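Local coordinates for protein RE68036p (Drosophila melanogaster, PDB 1SQH) that is of unknown function but is probably an acyltransferase, possibly one that acts on the amino group of glycine, at residues K26-I31 against F96-D101; L38-R43 against E264-T269; E105-L110 against C132-E137. All coordinates share one frame; numbering follows the deposited sequence.

How the contacts relate
From the N terminus, helix 15-29 and helix 34-51 follow each other and supply the first halves of contacts 1 and 2. Contact 1 closes a loop of 64 residues, where the segment after strand 91-96 returns to the end of helix 15-29. Contact 3 comes next in series and joins helix 104-112 to helix 129-141; it lies within the 220-residue span that contact 2 closes at 264-269. Contacts 1 and 2 cross along the chain and touch through Ile31 O and Thr267 OG1. Contacts 1 and 3 stay within the DUF5645 range, whereas contact 2 ties that range to the FR47-like one.

Contact 1 (K26-I31 against F96-D101); sequences KVKFGI and FSWQPD
Lys28 and Phe29, in the last turn of helix 15-29, pack against Trp98 and Phe96 where the chain leaves strand 91-96, in a region whose order of strands and helices is consistent with a GNAT-like fold. Lys28 runs along one face of the indole. Its CB lies out at the rim by CH2, CG over the middle of the six-membered ring, and CE stands almost on the normal of the five-membered ring, 3.7 Å from that ring's centroid. NZ continues over the same face, 4.1 Å from the same centroid and 24° off the normal, which makes a cation-pi contact. A bend at chi2 (76°) turns the otherwise extended lysine chain along the indole. Phe29 comes to the six-membered ring with its plane at 87° to the indole, bringing CE2 to 3.5 Å from Trp98 CE3. Its CZ also touches Phe96, 4.1 Å from that ring's CE2. No hydrogen bond joins the two segments; the grip is aromatic packing, aliphatic contact and the cation-pi term.

Farther out, the Trp98 ring meets Tyr25 edge-to-face and packs on Trp79, while the Phe96 ring meets His35. Gly30, with positive phi, leaves the helix just after Phe29, and its N still bonds Lys26 O at 3.0 Å. Lys28 also packs on its own neighbour: its CG lies 3.6 Å above the centre of the Phe29 ring.

Contact 2 (L38-R43 against E264-T269); sequences LLYNQR and EEITLT
Tyr40, on helix 34-51, reaches Glu264 and Ile266 in the segment that joins helix 248-263 to strand 268-273. The polar part centres on the phenol. Tyr40 OH donates to Glu264 OE2 over 2.8 Å, and the carboxylate oxygen receives it with the anti lone pair, the one turned away from OE1. OE2 lies at the edge of the tyrosine ring, in its plane, although the carboxylate as a whole is rotated 48° from that plane. The same OE2 forms a salt bridge with Lys44, one turn farther along the tyrosine's helix, so two donors hold it, and the lysine probably favours the charged carboxylate. A water adds a looser link: it donates to Glu265 O at 2.8 Å and, weakly, to Tyr40 OH at 3.5 Å.

The apolar part is a CH-pi contact. Ile266 CG2 sits over one face of the phenol ring, 3.4 Å from its centroid, and its nearest ring atoms include Tyr40 CE2 at 3.3 Å, a tight approach. Ile266 chi1 is 33°, well off a staggered value, so the side chain may be somewhat strained here. Farther out, Tyr40 also packs on Leu22 of helix 15-29, and Ile266 on Ile260 of helix 248-263.

The contact thus links a helix of the DUF5645 range to the approach to an outermost strand of the eight-stranded mixed sheet, in the FR47-like range, an arrangement consistent with two GNAT-like halves packed together.

Contact 3 (E105-L110 against C132-E137); sequences ELWECL and CNRVKE
Trp107 and Arg134 stack flat on each other between helix 104-112 and helix 129-141, the first of which belongs to the beta-alpha-beta crossover from strand 91-96 to strand 123-128. With chi1 at -71°, Trp107 CG lies beside the backbone N and the indole is directed at the other helix. Arg134 is stretched out: CG is anti to the backbone N (-174°) and the chain stays extended to NE. The arginine runs back along the indole, head to tail with it. Arg134 CB stands over Trp107 CZ2, CG over the middle of the six-membered ring, and CD lies 3.5 Å from the centroid of the five-membered ring. The guanidinium follows, its plane only 12° from that of the indole and its NH1 3.2 Å from Trp107 CD1. At the far end of the indole, CH2 meets Val135 CB in the ring plane at 3.6 Å and comes to 3.3 Å from Val135 N, abutting helix backbone as well as side chain.

Arg134 NH2 also forms a salt bridge with Glu111, one turn beyond Trp107. Held there and stacked on the indole, the guanidinium is probably restricted in rotation and its charge partly balanced.

Contact 1 (K26-I31 against F96-D101)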
ATOM      1  N   LYS A  26       3.323  -5.439  16.077  1.00 20.71           N
ATOM      2  CA  LYS A  26       2.070  -6.068  16.493  1.00 23.28           C
ATOM      3  C   LYS A  26       1.836  -5.837  17.987  1.00 22.38           C
ATOM      4  O   LYS A  26       0.753  -5.421  18.402  1.00 22.97           O
ATOM      5  CB  LYS A  26       2.094  -7.572  16.196  1.00 24.13           C
ATOM      6  CG  LYS A  26       0.735  -8.260  16.368  1.00 24.89           C
ATOM      7  CD  LYS A  26       0.723  -9.641  15.713  1.00 25.72           C
ATOM      8  CE  LYS A  26      -0.621 -10.334  15.896  1.00 29.58           C
ATOM      9  NZ  LYS A  26      -0.691 -11.642  15.182  1.00 33.19           N
ATOM     10  N   VAL A  27       2.861  -6.085  18.795  1.00 23.32           N
ATOM     11  CA  VAL A  27       2.743  -5.896  20.241  1.00 24.83           C
ATOM     12  C   VAL A  27       2.601  -4.413  20.600  1.00 25.04           C
ATOM     13  O   VAL A  27       1.676  -4.014  21.313  1.00 25.36           O
ATOM     14  CB  VAL A  27       3.987  -6.465  20.984  1.00 26.51           C
ATOM     15  CG1 VAL A  27       3.859  -6.218  22.490  1.00 26.73           C
ATOM     16  CG2 VAL A  27       4.142  -7.950  20.691  1.00 25.84           C
ATOM     17  N   LYS A  28       3.523  -3.597  20.097  1.00 25.36           N
ATOM     18  CA  LYS A  28       3.533  -2.161  20.377  1.00 24.91           C
ATOM     19  C   LYS A  28       2.287  -1.357  19.996  1.00 25.92           C
ATOM     20  O   LYS A  28       1.805  -0.540  20.791  1.00 27.44           O
ATOM     21  CB  LYS A  28       4.737  -1.518  19.698  1.00 26.40           C
ATOM     22  CG  LYS A  28       4.848  -0.022  19.927  1.00 25.72           C
ATOM     23  CD  LYS A  28       5.354   0.259  21.331  1.00 26.83           C
ATOM     24  CE  LYS A  28       5.683   1.724  21.517  1.00 24.57           C
ATOM     25  NZ  LYS A  28       6.265   1.974  22.872  1.00 26.96           N
ATOM     26  N   PHE A  29       1.761  -1.566  18.792  1.00 23.36           N
ATOM     27  CA  PHE A  29       0.612  -0.783  18.351  1.00 22.96           C
ATOM     28  C   PHE A  29      -0.683  -1.516  18.092  1.00 22.97           C
ATOM     29  O   PHE A  29      -1.727  -0.876  17.953  1.00 22.15           O
ATOM     30  CB  PHE A  29       0.964  -0.009  17.086  1.00 23.12           C
ATOM     31  CG  PHE A  29       2.066   0.988  17.275  1.00 24.24           C
ATOM     32  CD1 PHE A  29       1.903   2.070  18.136  1.00 23.06           C
ATOM     33  CD2 PHE A  29       3.262   0.865  16.563  1.00 25.99           C
ATOM     34  CE1 PHE A  29       2.915   3.026  18.281  1.00 24.56           C
ATOM     35  CE2 PHE A  29       4.278   1.816  16.702  1.00 26.09           C
ATOM     36  CZ  PHE A  29       4.104   2.897  17.562  1.00 24.26           C
ATOM     37  N   GLY A  30      -0.634  -2.840  18.000  1.00 21.57           N
ATOM     38  CA  GLY A  30      -1.864  -3.563  17.740  1.00 21.10           C
ATOM     39  C   GLY A  30      -2.109  -3.853  16.270  1.00 21.26           C
ATOM     40  O   GLY A  30      -1.473  -3.287  15.378  1.00 21.48           O
ATOM     41  N   ILE A  31      -3.065  -4.736  16.033  1.00 20.40           N
ATOM     42  CA  ILE A  31      -3.457  -5.188  14.707  1.00 21.90           C
ATOM     43  C   ILE A  31      -3.982  -4.135  13.703  1.00 21.27           C
ATOM     44  O   ILE A  31      -4.121  -4.425  12.507  1.00 19.65           O
ATOM     45  CB  ILE A  31      -4.510  -6.320  14.884  1.00 25.93           C
ATOM     46  CG1 ILE A  31      -4.161  -7.492  13.992  1.00 29.06           C
ATOM     47  CG2 ILE A  31      -5.918  -5.797  14.643  1.00 27.12           C
ATOM     48  CD1 ILE A  31      -2.948  -8.250  14.495  1.00 31.52           C
ATOM     49  N   PHE A  96       9.790   4.291   9.798  1.00 22.66           N
ATOM     50  CA  PHE A  96       9.190   4.647  11.068  1.00 22.26           C
ATOM     51  C   PHE A  96      10.134   4.318  12.208  1.00 22.00           C
ATOM     52  O   PHE A  96      11.115   3.604  12.041  1.00 20.57           O
ATOM     53  CB  PHE A  96       7.871   3.898  11.311  1.00 19.42           C
ATOM     54  CG  PHE A  96       7.006   4.551  12.352  1.00 17.69           C
ATOM     55  CD1 PHE A  96       6.226   5.657  12.021  1.00 17.80           C
ATOM     56  CD2 PHE A  96       7.049   4.135  13.685  1.00 18.19           C
ATOM     57  CE1 PHE A  96       5.497   6.347  12.997  1.00 16.61           C
ATOM     58  CE2 PHE A  96       6.332   4.811  14.676  1.00 16.50           C
ATOM     59  CZ  PHE A  96       5.553   5.923  14.329  1.00 17.36           C
ATOM     60  N   SER A  97       9.813   4.865  13.367  1.00 22.95           N
ATOM     61  CA  SER A  97      10.551   4.640  14.598  1.00 25.86           C
ATOM     62  C   SER A  97       9.738   5.356  15.654  1.00 26.55           C
ATOM     63  O   SER A  97       9.094   6.366  15.358  1.00 25.93           O
ATOM     64  CB  SER A  97      11.958   5.243  14.540  1.00 25.99           C
ATOM     65  OG  SER A  97      12.601   5.058  15.795  1.00 24.27           O
ATOM     66  N   TRP A  98       9.740   4.839  16.876  1.00 28.70           N
ATOM     67  CA  TRP A  98       8.980   5.494  17.922  1.00 31.37           C
ATOM     68  C   TRP A  98       9.855   6.074  19.017  1.00 33.47           C
ATOM     69  O   TRP A  98       9.419   6.217  20.155  1.00 34.53           O
ATOM     70  CB  TRP A  98       7.924   4.542  18.504  1.00 29.79           C
ATOM     71  CG  TRP A  98       8.438   3.267  19.111  1.00 28.03           C
ATOM     72  CD1 TRP A  98       9.080   3.124  20.303  1.00 26.72           C
ATOM     73  CD2 TRP A  98       8.289   1.949  18.573  1.00 27.70           C
ATOM     74  NE1 TRP A  98       9.338   1.797  20.548  1.00 25.54           N
ATOM     75  CE2 TRP A  98       8.864   1.054  19.500  1.00 25.57           C
ATOM     76  CE3 TRP A  98       7.721   1.437  17.394  1.00 27.90           C
ATOM     77  CZ2 TRP A  98       8.889  -0.332  19.288  1.00 25.90           C
ATOM     78  CZ3 TRP A  98       7.744   0.053  17.185  1.00 28.12           C
ATOM     79  CH2 TRP A  98       8.328  -0.811  18.132  1.00 26.74           C
ATOM     80  N   GLN A  99      11.090   6.417  18.665  1.00 36.90           N
ATOM     81  CA  GLN A  99      11.999   7.015  19.628  1.00 39.96           C
ATOM     82  C   GLN A  99      11.344   8.335  20.049  1.00 42.90           C
ATOM     83  O   GLN A  99      11.095   9.204  19.218  1.00 42.29           O
ATOM     84  CB  GLN A  99      13.367   7.259  18.987  1.00 39.45           C
ATOM     85  CG  GLN A  99      14.462   7.535  20.000  1.00 36.88           C
ATOM     86  CD  GLN A  99      15.840   7.566  19.377  1.00 35.70           C
ATOM     87  OE1 GLN A  99      16.838   7.634  20.084  1.00 35.52           O
ATOM     88  NE2 GLN A  99      15.903   7.520  18.046  1.00 33.88           N
ATOM     89  N   PRO A 100      11.049   8.484  21.351  1.00 46.14           N
ATOM     90  CA  PRO A 100      10.412   9.620  22.031  1.00 48.57           C
ATOM     91  C   PRO A 100      10.857  11.066  21.814  1.00 50.85           C
ATOM     92  O   PRO A 100      10.133  11.983  22.209  1.00 53.07           O
ATOM     93  CB  PRO A 100      10.502   9.225  23.505  1.00 49.05           C
ATOM     94  CG  PRO A 100      10.408   7.740  23.453  1.00 48.94           C
ATOM     95  CD  PRO A 100      11.362   7.422  22.323  1.00 46.50           C
ATOM     96  N   ASP A 101      12.009  11.312  21.204  1.00 52.17           N
ATOM     97  CA  ASP A 101      12.408  12.710  21.038  1.00 53.32           C
ATOM     98  C   ASP A 101      13.145  13.033  19.743  1.00 52.50           C
ATOM     99  O   ASP A 101      14.376  12.986  19.685  1.00 53.45           O
ATOM    100  CB  ASP A 101      13.248  13.147  22.243  1.00 56.07           C
ATOM    101  CG  ASP A 101      13.764  14.569  22.114  1.00 59.47           C
ATOM    102  OD1 ASP A 101      14.846  14.762  21.513  1.00 61.01           O
ATOM    103  OD2 ASP A 101      13.079  15.491  22.612  1.00 61.32           O
TER

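Contact 2 (L38-R43 against E264-T269)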
ATOM      1  N   LEU A  38       1.711  -3.303   6.750  1.00 19.24           N
ATOM      2  CA  LEU A  38       2.704  -3.308   5.693  1.00 19.45           C
ATOM      3  C   LEU A  38       3.639  -4.507   5.889  1.00 19.68           C
ATOM      4  O   LEU A  38       3.894  -5.264   4.947  1.00 18.51           O
ATOM      5  CB  LEU A  38       3.479  -1.986   5.732  1.00 21.62           C
ATOM      6  CG  LEU A  38       4.840  -1.771   5.055  1.00 22.05           C
ATOM      7  CD1 LEU A  38       5.002  -2.664   3.855  1.00 26.69           C
ATOM      8  CD2 LEU A  38       4.943  -0.293   4.662  1.00 22.45           C
ATOM      9  N   LEU A  39       4.122  -4.680   7.119  1.00 19.54           N
ATOM     10  CA  LEU A  39       5.024  -5.781   7.451  1.00 21.59           C
ATOM     11  C   LEU A  39       4.288  -7.105   7.289  1.00 23.37           C
ATOM     12  O   LEU A  39       4.806  -8.068   6.699  1.00 21.71           O
ATOM     13  CB  LEU A  39       5.541  -5.629   8.889  1.00 20.75           C
ATOM     14  CG  LEU A  39       6.920  -4.983   9.114  1.00 22.91           C
ATOM     15  CD1 LEU A  39       7.112  -3.791   8.209  1.00 23.72           C
ATOM     16  CD2 LEU A  39       7.050  -4.563  10.583  1.00 21.91           C
ATOM     17  N   TYR A  40       3.073  -7.154   7.824  1.00 22.54           N
ATOM     18  CA  TYR A  40       2.248  -8.343   7.706  1.00 21.79           C
ATOM     19  C   TYR A  40       2.053  -8.691   6.223  1.00 21.71           C
ATOM     20  O   TYR A  40       2.239  -9.839   5.799  1.00 20.74           O
ATOM     21  CB  TYR A  40       0.888  -8.084   8.348  1.00 22.64           C
ATOM     22  CG  TYR A  40      -0.140  -9.110   7.968  1.00 22.55           C
ATOM     23  CD1 TYR A  40      -0.247 -10.307   8.668  1.00 21.86           C
ATOM     24  CD2 TYR A  40      -0.987  -8.899   6.883  1.00 20.90           C
ATOM     25  CE1 TYR A  40      -1.183 -11.274   8.298  1.00 21.77           C
ATOM     26  CE2 TYR A  40      -1.915  -9.854   6.502  1.00 22.43           C
ATOM     27  CZ  TYR A  40      -2.013 -11.039   7.216  1.00 21.95           C
ATOM     28  OH  TYR A  40      -2.976 -11.964   6.859  1.00 24.03           O
ATOM     29  N   ASN A  41       1.682  -7.690   5.433  1.00 21.17           N
ATOM     30  CA  ASN A  41       1.449  -7.919   4.022  1.00 22.40           C
ATOM     31  C   ASN A  41       2.673  -8.438   3.275  1.00 24.22           C
ATOM     32  O   ASN A  41       2.583  -9.442   2.547  1.00 24.27           O
ATOM     33  CB  ASN A  41       0.956  -6.640   3.350  1.00 22.18           C
ATOM     34  CG  ASN A  41       0.684  -6.837   1.879  1.00 20.62           C
ATOM     35  OD1 ASN A  41      -0.325  -7.413   1.490  1.00 16.14           O
ATOM     36  ND2 ASN A  41       1.607  -6.380   1.050  1.00 22.70           N
ATOM     37  N   GLN A  42       3.813  -7.767   3.452  1.00 24.11           N
ATOM     38  CA  GLN A  42       5.025  -8.178   2.756  1.00 23.56           C
ATOM     39  C   GLN A  42       5.394  -9.621   3.059  1.00 24.01           C
ATOM     40  O   GLN A  42       5.648 -10.408   2.147  1.00 23.07           O
ATOM     41  CB  GLN A  42       6.197  -7.272   3.115  1.00 24.91           C
ATOM     42  CG  GLN A  42       7.441  -7.554   2.262  1.00 25.10           C
ATOM     43  CD  GLN A  42       7.130  -7.470   0.773  1.00 24.71           C
ATOM     44  OE1 GLN A  42       6.816  -6.397   0.260  1.00 24.95           O
ATOM     45  NE2 GLN A  42       7.194  -8.604   0.081  1.00 23.99           N
ATOM     46  N   ARG A  43       5.425  -9.974   4.339  1.00 23.81           N
ATOM     47  CA  ARG A  43       5.764 -11.336   4.712  1.00 23.72           C
ATOM     48  C   ARG A  43       4.743 -12.331   4.156  1.00 24.75           C
ATOM     49  O   ARG A  43       5.096 -13.474   3.852  1.00 25.71           O
ATOM     50  CB  ARG A  43       5.882 -11.457   6.231  1.00 22.96           C
ATOM     51  CG  ARG A  43       7.091 -10.705   6.768  1.00 23.30           C
ATOM     52  CD  ARG A  43       8.387 -11.219   6.135  1.00 23.75           C
ATOM     53  NE  ARG A  43       8.807 -12.498   6.710  1.00 24.55           N
ATOM     54  CZ  ARG A  43       9.577 -13.387   6.085  1.00 24.13           C
ATOM     55  NH1 ARG A  43      10.011 -13.144   4.851  1.00 21.18           N
ATOM     56  NH2 ARG A  43       9.925 -14.509   6.700  1.00 24.42           N
ATOM     57  N   GLU A 264      -8.645 -14.308   5.491  1.00 21.09           N
ATOM     58  CA  GLU A 264      -7.485 -14.115   6.344  1.00 23.04           C
ATOM     59  C   GLU A 264      -7.859 -13.206   7.495  1.00 25.10           C
ATOM     60  O   GLU A 264      -8.820 -12.424   7.409  1.00 26.22           O
ATOM     61  CB  GLU A 264      -6.305 -13.526   5.540  1.00 21.63           C
ATOM     62  CG  GLU A 264      -6.443 -12.042   5.163  1.00 22.54           C
ATOM     63  CD  GLU A 264      -5.444 -11.598   4.089  1.00 22.25           C
ATOM     64  OE1 GLU A 264      -5.832 -11.505   2.902  1.00 19.55           O
ATOM     65  OE2 GLU A 264      -4.269 -11.349   4.433  1.00 22.29           O
ATOM     66  N   GLU A 265      -7.109 -13.310   8.584  1.00 25.91           N
ATOM     67  CA  GLU A 265      -7.393 -12.489   9.736  1.00 26.98           C
ATOM     68  C   GLU A 265      -6.563 -11.213   9.828  1.00 24.37           C
ATOM     69  O   GLU A 265      -5.434 -11.233  10.292  1.00 25.08           O
ATOM     70  CB  GLU A 265      -7.217 -13.281  11.030  1.00 30.01           C
ATOM     71  CG  GLU A 265      -7.663 -12.483  12.258  1.00 35.16           C
ATOM     72  CD  GLU A 265      -7.435 -13.212  13.572  1.00 39.72           C
ATOM     73  OE1 GLU A 265      -6.257 -13.409  13.950  1.00 40.76           O
ATOM     74  OE2 GLU A 265      -8.435 -13.585  14.230  1.00 41.01           O
ATOM     75  N   ILE A 266      -7.127 -10.111   9.359  1.00 22.28           N
ATOM     76  CA  ILE A 266      -6.475  -8.818   9.469  1.00 20.98           C
ATOM     77  C   ILE A 266      -7.508  -7.717   9.425  1.00 20.51           C
ATOM     78  O   ILE A 266      -8.649  -7.918   9.011  1.00 19.49           O
ATOM     79  CB  ILE A 266      -5.434  -8.529   8.356  1.00 20.77           C
ATOM     80  CG1 ILE A 266      -5.866  -9.172   7.047  1.00 21.39           C
ATOM     81  CG2 ILE A 266      -4.050  -8.934   8.816  1.00 24.33           C
ATOM     82  CD1 ILE A 266      -7.041  -8.502   6.401  1.00 18.36           C
ATOM     83  N   THR A 267      -7.095  -6.550   9.888  1.00 20.56           N
ATOM     84  CA  THR A 267      -7.941  -5.375   9.884  1.00 20.09           C
ATOM     85  C   THR A 267      -8.054  -4.948   8.425  1.00 19.16           C
ATOM     86  O   THR A 267      -7.062  -4.973   7.695  1.00 20.86           O
ATOM     87  CB  THR A 267      -7.257  -4.246  10.643  1.00 18.90           C
ATOM     88  OG1 THR A 267      -6.725  -4.769  11.863  1.00 16.28           O
ATOM     89  CG2 THR A 267      -8.229  -3.118  10.926  1.00 19.00           C
ATOM     90  N   LEU A 268      -9.247  -4.582   7.984  1.00 17.93           N
ATOM     91  CA  LEU A 268      -9.383  -4.109   6.623  1.00 17.74           C
ATOM     92  C   LEU A 268      -9.048  -2.616   6.663  1.00 19.36           C
ATOM     93  O   LEU A 268      -9.359  -1.936   7.645  1.00 18.64           O
ATOM     94  CB  LEU A 268     -10.814  -4.307   6.128  1.00 14.97           C
ATOM     95  CG  LEU A 268     -11.115  -5.605   5.381  1.00 17.05           C
ATOM     96  CD1 LEU A 268     -10.361  -5.572   4.059  1.00 15.65           C
ATOM     97  CD2 LEU A 268     -10.718  -6.835   6.216  1.00 15.22           C
ATOM     98  N   THR A 269      -8.407  -2.102   5.617  1.00 19.11           N
ATOM     99  CA  THR A 269      -8.084  -0.678   5.586  1.00 20.55           C
ATOM    100  C   THR A 269      -8.076  -0.216   4.150  1.00 20.78           C
ATOM    101  O   THR A 269      -8.217  -1.023   3.231  1.00 21.68           O
ATOM    102  CB  THR A 269      -6.686  -0.368   6.169  1.00 19.63           C
ATOM    103  OG1 THR A 269      -5.687  -0.980   5.346  1.00 21.74           O
ATOM    104  CG2 THR A 269      -6.552  -0.890   7.599  1.00 19.81           C
TER
HETATM  105  O   HOH W   1      -4.141 -13.593   9.711  1.00 40.44           O

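Contact 3 (E105-L110 against C132-E137)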
ATOM      1  N   GLU A 105      17.812   8.335  15.956  1.00 35.45           N
ATOM      2  CA  GLU A 105      18.253   7.126  15.273  1.00 33.46           C
ATOM      3  C   GLU A 105      17.732   7.040  13.844  1.00 31.82           C
ATOM      4  O   GLU A 105      18.477   6.712  12.924  1.00 29.93           O
ATOM      5  CB  GLU A 105      17.809   5.893  16.059  1.00 33.18           C
ATOM      6  CG  GLU A 105      18.218   4.575  15.433  1.00 34.06           C
ATOM      7  CD  GLU A 105      17.993   3.408  16.369  1.00 35.87           C
ATOM      8  OE1 GLU A 105      18.800   3.248  17.311  1.00 37.44           O
ATOM      9  OE2 GLU A 105      17.010   2.659  16.172  1.00 33.14           O
ATOM     10  N   LEU A 106      16.451   7.339  13.665  1.00 31.71           N
ATOM     11  CA  LEU A 106      15.839   7.289  12.345  1.00 31.16           C
ATOM     12  C   LEU A 106      16.476   8.291  11.381  1.00 31.96           C
ATOM     13  O   LEU A 106      16.933   7.915  10.303  1.00 31.55           O
ATOM     14  CB  LEU A 106      14.336   7.566  12.441  1.00 28.44           C
ATOM     15  CG  LEU A 106      13.595   7.801  11.114  1.00 29.37           C
ATOM     16  CD1 LEU A 106      13.641   6.547  10.262  1.00 28.02           C
ATOM     17  CD2 LEU A 106      12.153   8.206  11.394  1.00 26.65           C
ATOM     18  N   TRP A 107      16.505   9.561  11.773  1.00 32.11           N
ATOM     19  CA  TRP A 107      17.065  10.593  10.920  1.00 34.06           C
ATOM     20  C   TRP A 107      18.544  10.392  10.665  1.00 35.69           C
ATOM     21  O   TRP A 107      19.075  10.839   9.643  1.00 35.09           O
ATOM     22  CB  TRP A 107      16.797  11.972  11.514  1.00 34.99           C
ATOM     23  CG  TRP A 107      15.355  12.330  11.420  1.00 33.98           C
ATOM     24  CD1 TRP A 107      14.467  12.446  12.446  1.00 34.17           C
ATOM     25  CD2 TRP A 107      14.615  12.557  10.215  1.00 34.87           C
ATOM     26  NE1 TRP A 107      13.210  12.731  11.954  1.00 34.58           N
ATOM     27  CE2 TRP A 107      13.276  12.805  10.588  1.00 35.10           C
ATOM     28  CE3 TRP A 107      14.954  12.573   8.854  1.00 35.11           C
ATOM     29  CZ2 TRP A 107      12.271  13.068   9.640  1.00 34.26           C
ATOM     30  CZ3 TRP A 107      13.953  12.832   7.911  1.00 33.53           C
ATOM     31  CH2 TRP A 107      12.631  13.076   8.312  1.00 33.96           C
ATOM     32  N   GLU A 108      19.215   9.719  11.588  1.00 35.75           N
ATOM     33  CA  GLU A 108      20.628   9.439  11.395  1.00 37.00           C
ATOM     34  C   GLU A 108      20.663   8.525  10.167  1.00 36.67           C
ATOM     35  O   GLU A 108      21.493   8.687   9.267  1.00 36.08           O
ATOM     36  CB  GLU A 108      21.187   8.721  12.621  1.00 39.87           C
ATOM     37  CG  GLU A 108      22.691   8.687  12.704  1.00 43.39           C
ATOM     38  CD  GLU A 108      23.160   8.310  14.093  1.00 46.91           C
ATOM     39  OE1 GLU A 108      22.781   9.017  15.052  1.00 47.14           O
ATOM     40  OE2 GLU A 108      23.901   7.311  14.229  1.00 50.47           O
ATOM     41  N   CYS A 109      19.726   7.579  10.132  1.00 34.83           N
ATOM     42  CA  CYS A 109      19.611   6.644   9.023  1.00 33.99           C
ATOM     43  C   CYS A 109      19.279   7.338   7.706  1.00 33.95           C
ATOM     44  O   CYS A 109      19.992   7.183   6.712  1.00 34.69           O
ATOM     45  CB  CYS A 109      18.516   5.610   9.303  1.00 32.80           C
ATOM     46  SG  CYS A 109      18.974   4.277  10.428  1.00 31.05           S
ATOM     47  N   LEU A 110      18.190   8.098   7.701  1.00 32.36           N
ATOM     48  CA  LEU A 110      17.750   8.768   6.484  1.00 32.57           C
ATOM     49  C   LEU A 110      18.740   9.781   5.927  1.00 32.93           C
ATOM     50  O   LEU A 110      18.853   9.926   4.716  1.00 33.97           O
ATOM     51  CB  LEU A 110      16.384   9.438   6.710  1.00 31.11           C
ATOM     52  CG  LEU A 110      15.164   8.552   7.020  1.00 29.83           C
ATOM     53  CD1 LEU A 110      13.926   9.439   7.092  1.00 28.89           C
ATOM     54  CD2 LEU A 110      14.971   7.483   5.947  1.00 28.88           C
ATOM     55  N   CYS A 132       7.102  14.530   7.899  1.00 30.34           N
ATOM     56  CA  CYS A 132       6.943  15.225   6.630  1.00 31.79           C
ATOM     57  C   CYS A 132       7.808  16.462   6.372  1.00 33.79           C
ATOM     58  O   CYS A 132       8.530  16.509   5.374  1.00 33.04           O
ATOM     59  CB  CYS A 132       5.468  15.578   6.412  1.00 32.14           C
ATOM     60  SG  CYS A 132       4.406  14.137   6.068  1.00 28.29           S
ATOM     61  N   ASN A 133       7.743  17.456   7.253  1.00 34.48           N
ATOM     62  CA  ASN A 133       8.514  18.684   7.048  1.00 36.36           C
ATOM     63  C   ASN A 133      10.015  18.420   6.985  1.00 35.35           C
ATOM     64  O   ASN A 133      10.689  18.818   6.031  1.00 34.16           O
ATOM     65  CB  ASN A 133       8.217  19.699   8.161  1.00 39.38           C
ATOM     66  CG  ASN A 133       8.648  21.122   7.795  1.00 43.55           C
ATOM     67  OD1 ASN A 133       8.092  21.736   6.879  1.00 44.60           O
ATOM     68  ND2 ASN A 133       9.643  21.648   8.513  1.00 43.65           N
ATOM     69  N   ARG A 134      10.537  17.739   7.997  1.00 34.22           N
ATOM     70  CA  ARG A 134      11.957  17.459   8.025  1.00 33.88           C
ATOM     71  C   ARG A 134      12.422  16.650   6.820  1.00 33.79           C
ATOM     72  O   ARG A 134      13.463  16.949   6.244  1.00 33.53           O
ATOM     73  CB  ARG A 134      12.333  16.737   9.316  1.00 35.51           C
ATOM     74  CG  ARG A 134      13.824  16.541   9.480  1.00 36.99           C
ATOM     75  CD  ARG A 134      14.199  16.090  10.883  1.00 37.16           C
ATOM     76  NE  ARG A 134      15.644  15.932  10.999  1.00 39.69           N
ATOM     77  CZ  ARG A 134      16.280  15.588  12.115  1.00 40.16           C
ATOM     78  NH1 ARG A 134      15.601  15.361  13.234  1.00 41.91           N
ATOM     79  NH2 ARG A 134      17.601  15.465  12.108  1.00 41.86           N
ATOM     80  N   VAL A 135      11.656  15.642   6.414  1.00 32.03           N
ATOM     81  CA  VAL A 135      12.083  14.838   5.274  1.00 30.45           C
ATOM     82  C   VAL A 135      12.089  15.649   3.978  1.00 30.17           C
ATOM     83  O   VAL A 135      12.872  15.369   3.067  1.00 29.40           O
ATOM     84  CB  VAL A 135      11.189  13.604   5.069  1.00 29.23           C
ATOM     85  CG1 VAL A 135       9.887  14.002   4.387  1.00 26.43           C
ATOM     86  CG2 VAL A 135      11.932  12.565   4.251  1.00 28.57           C
ATOM     87  N   LYS A 136      11.221  16.650   3.887  1.00 29.74           N
ATOM     88  CA  LYS A 136      11.184  17.465   2.681  1.00 31.57           C
ATOM     89  C   LYS A 136      12.411  18.377   2.644  1.00 32.88           C
ATOM     90  O   LYS A 136      12.966  18.636   1.573  1.00 33.62           O
ATOM     91  CB  LYS A 136       9.893  18.286   2.622  1.00 30.40           C
ATOM     92  CG  LYS A 136       8.623  17.428   2.499  1.00 29.91           C
ATOM     93  CD  LYS A 136       7.354  18.264   2.629  1.00 30.22           C
ATOM     94  CE  LYS A 136       6.102  17.383   2.729  1.00 31.77           C
ATOM     95  NZ  LYS A 136       4.843  18.182   2.856  1.00 29.40           N
ATOM     96  N   GLU A 137      12.834  18.847   3.817  1.00 33.40           N
ATOM     97  CA  GLU A 137      14.013  19.710   3.926  1.00 35.13           C
ATOM     98  C   GLU A 137      15.228  18.904   3.475  1.00 35.05           C
ATOM     99  O   GLU A 137      16.071  19.381   2.709  1.00 34.08           O
ATOM    100  CB  GLU A 137      14.200  20.166   5.374  1.00 37.80           C
ATOM    101  CG  GLU A 137      13.075  21.046   5.915  1.00 42.94           C
ATOM    102  CD  GLU A 137      13.206  21.302   7.415  1.00 46.89           C
ATOM    103  OE1 GLU A 137      14.275  21.798   7.846  1.00 48.78           O
ATOM    104  OE2 GLU A 137      12.243  21.003   8.163  1.00 48.19           O
TER